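Local coordinates for TCP pilus virulence regulatory protein (Vibrio cholerae serotype O1, PDB 5SUW), which probably acts as an AraC-family transcription activator of toxin-coregulated pilus and other virulence genes, and binds a small fatty-acid-like carboxylic acid, at residues M103-Y108 with N160-T165. Sequence-based numbering, arbitrary orientation.
Sequences MIRNLY and NSIFIT
Y108 and R105 of the type I beta turn R105-Y108 pack against N160 and I162 in the cupin-like N-terminal domain. N160 follows helix 141-159 and closes it with a Schellman motif, before the loop to helix 170-179. The Y108 ring lies between the two backbones, with N160 CA over one face and R105 CA over the other, both offset toward the rim. Its CG is anti to the carbonyl carbon (chi1 -68°), which lays the ring between these two CA atoms. The N160 amide plane is 66° from the ring plane. N160 ND2 lies beside the rim, 3.4 Å from Y108 CD1. I162 CD1 is wedged against R105, 3.4 Å from R105 CG and also close to R105 O. I162 CD1 sits over the centre of the R105 guanidinium. On its other flank, I162 CD1 is 3.8 Å from Y108 CD2. The R105 chain is extended from CG to NE and carries the guanidinium along the loop to I164. E156 of helix 141-159 forms a salt bridge with R105 NH2 and also accepts hydrogen bonds from F163 N and I164 N, so one carboxylate ties the arginine to the loop. R105 NH2 also donates to I164 O at 3.0 Å, nearly straight at 166°, with the oxygen in the guanidinium plane.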
loop_
_atom_site.group_PDB
_atom_site.type_symbol
_atom_site.label_atom_id
_atom_site.label_comp_id
_atom_site.label_asym_id
_atom_site.label_seq_id
_atom_site.Cartn_x
_atom_site.Cartn_y
_atom_site.Cartn_z
ATOM N N MET A 103 10.581 -13.582 20.120
ATOM C CA MET A 103 12.002 -13.906 20.267
ATOM C C MET A 103 12.620 -14.326 18.938
ATOM O O MET A 103 13.797 -14.042 18.671
ATOM C CB MET A 103 12.195 -15.009 21.310
ATOM C CG MET A 103 12.801 -14.499 22.595
ATOM S SD MET A 103 14.354 -13.654 22.240
ATOM C CE MET A 103 14.851 -13.123 23.882
ATOM N N ILE A 104 11.850 -15.038 18.108
ATOM C CA ILE A 104 12.256 -15.274 16.726
ATOM C C ILE A 104 12.337 -13.954 15.970
ATOM O O ILE A 104 13.281 -13.705 15.212
ATOM C CB ILE A 104 11.281 -16.257 16.040
ATOM C CG1 ILE A 104 11.738 -17.721 16.169
ATOM C CG2 ILE A 104 11.065 -15.887 14.572
ATOM C CD1 ILE A 104 11.600 -18.305 17.563
ATOM N N ARG A 105 11.363 -13.073 16.204
ATOM C CA ARG A 105 11.168 -11.902 15.368
ATOM C C ARG A 105 12.244 -10.836 15.560
ATOM O O ARG A 105 12.381 -9.953 14.707
ATOM C CB ARG A 105 9.783 -11.318 15.649
ATOM C CG ARG A 105 8.946 -11.105 14.418
ATOM C CD ARG A 105 7.530 -10.754 14.784
ATOM N NE ARG A 105 6.891 -10.020 13.762
ATOM C CZ ARG A 105 6.826 -8.747 13.734
ATOM N NH1 ARG A 105 7.356 -8.071 14.677
ATOM N NH2 ARG A 105 6.233 -8.154 12.769
ATOM N N ASN A 106 13.008 -10.886 16.653
ATOM C CA ASN A 106 14.102 -9.931 16.811
ATOM C C ASN A 106 15.214 -10.178 15.800
ATOM O O ASN A 106 15.889 -9.231 15.375
ATOM C CB ASN A 106 14.661 -9.996 18.231
ATOM C CG ASN A 106 13.607 -9.727 19.280
ATOM O OD1 ASN A 106 13.328 -10.573 20.131
ATOM N ND2 ASN A 106 13.003 -8.545 19.218
ATOM N N LEU A 107 15.412 -11.437 15.400
ATOM C CA LEU A 107 16.466 -11.816 14.469
ATOM C C LEU A 107 16.144 -11.473 13.014
ATOM O O LEU A 107 17.019 -11.630 12.158
ATOM C CB LEU A 107 16.746 -13.315 14.602
ATOM C CG LEU A 107 17.656 -13.786 15.744
ATOM C CD1 LEU A 107 17.429 -13.040 17.064
ATOM C CD2 LEU A 107 17.475 -15.288 15.950
ATOM N N TYR A 108 14.931 -11.013 12.710
ATOM C CA TYR A 108 14.573 -10.618 11.352
ATOM C C TYR A 108 15.179 -9.261 10.987
ATOM O O TYR A 108 15.509 -8.448 11.853
ATOM C CB TYR A 108 13.055 -10.526 11.194
ATOM C CG TYR A 108 12.307 -11.835 11.262
ATOM C CD1 TYR A 108 12.984 -13.047 11.319
ATOM C CD2 TYR A 108 10.914 -11.856 11.250
ATOM C CE1 TYR A 108 12.291 -14.240 11.374
ATOM C CE2 TYR A 108 10.216 -13.034 11.300
ATOM C CZ TYR A 108 10.907 -14.228 11.362
ATOM O OH TYR A 108 10.209 -15.411 11.416
ATOM N N ASN A 160 12.544 -13.680 6.194
ATOM C CA ASN A 160 13.336 -13.413 7.389
ATOM C C ASN A 160 13.370 -11.913 7.678
ATOM O O ASN A 160 14.387 -11.347 8.099
ATOM C CB ASN A 160 14.739 -13.998 7.242
ATOM C CG ASN A 160 15.499 -13.990 8.531
ATOM O OD1 ASN A 160 16.428 -13.201 8.712
ATOM N ND2 ASN A 160 15.105 -14.858 9.452
ATOM N N SER A 161 12.241 -11.247 7.437
ATOM C CA SER A 161 12.181 -9.806 7.620
ATOM C C SER A 161 10.835 -9.382 8.196
ATOM O O SER A 161 9.796 -9.972 7.898
ATOM C CB SER A 161 12.461 -9.049 6.297
ATOM O OG SER A 161 11.407 -9.171 5.367
ATOM N N ILE A 162 10.867 -8.345 9.033
ATOM C CA ILE A 162 9.660 -7.823 9.646
ATOM C C ILE A 162 8.808 -7.164 8.566
ATOM O O ILE A 162 9.319 -6.423 7.719
ATOM C CB ILE A 162 10.011 -6.812 10.749
ATOM C CG1 ILE A 162 10.863 -7.382 11.900
ATOM C CG2 ILE A 162 8.731 -6.155 11.265
ATOM C CD1 ILE A 162 10.188 -8.405 12.732
ATOM N N PHE A 163 7.508 -7.442 8.597
ATOM C CA PHE A 163 6.532 -6.815 7.724
ATOM C C PHE A 163 5.598 -5.890 8.494
ATOM O O PHE A 163 5.382 -4.749 8.063
ATOM C CB PHE A 163 5.725 -7.882 6.985
ATOM C CG PHE A 163 4.797 -7.329 5.954
ATOM C CD1 PHE A 163 5.302 -6.797 4.772
ATOM C CD2 PHE A 163 3.416 -7.326 6.164
ATOM C CE1 PHE A 163 4.449 -6.277 3.804
ATOM C CE2 PHE A 163 2.555 -6.812 5.206
ATOM C CZ PHE A 163 3.069 -6.288 4.020
ATOM N N ILE A 164 5.045 -6.351 9.612
ATOM C CA ILE A 164 4.290 -5.475 10.507
ATOM C C ILE A 164 5.312 -4.669 11.302
ATOM O O ILE A 164 5.911 -5.182 12.247
ATOM C CB ILE A 164 3.354 -6.251 11.434
ATOM C CG1 ILE A 164 2.527 -7.292 10.665
ATOM C CG2 ILE A 164 2.454 -5.269 12.184
ATOM C CD1 ILE A 164 1.682 -6.711 9.547
ATOM N N THR A 165 5.522 -3.408 10.929
ATOM C CA THR A 165 6.406 -2.569 11.717
ATOM C C THR A 165 5.715 -2.159 13.019
ATOM O O THR A 165 4.536 -2.445 13.255
ATOM C CB THR A 165 6.847 -1.341 10.918
ATOM O OG1 THR A 165 5.737 -0.825 10.168
ATOM C CG2 THR A 165 7.987 -1.697 9.964
#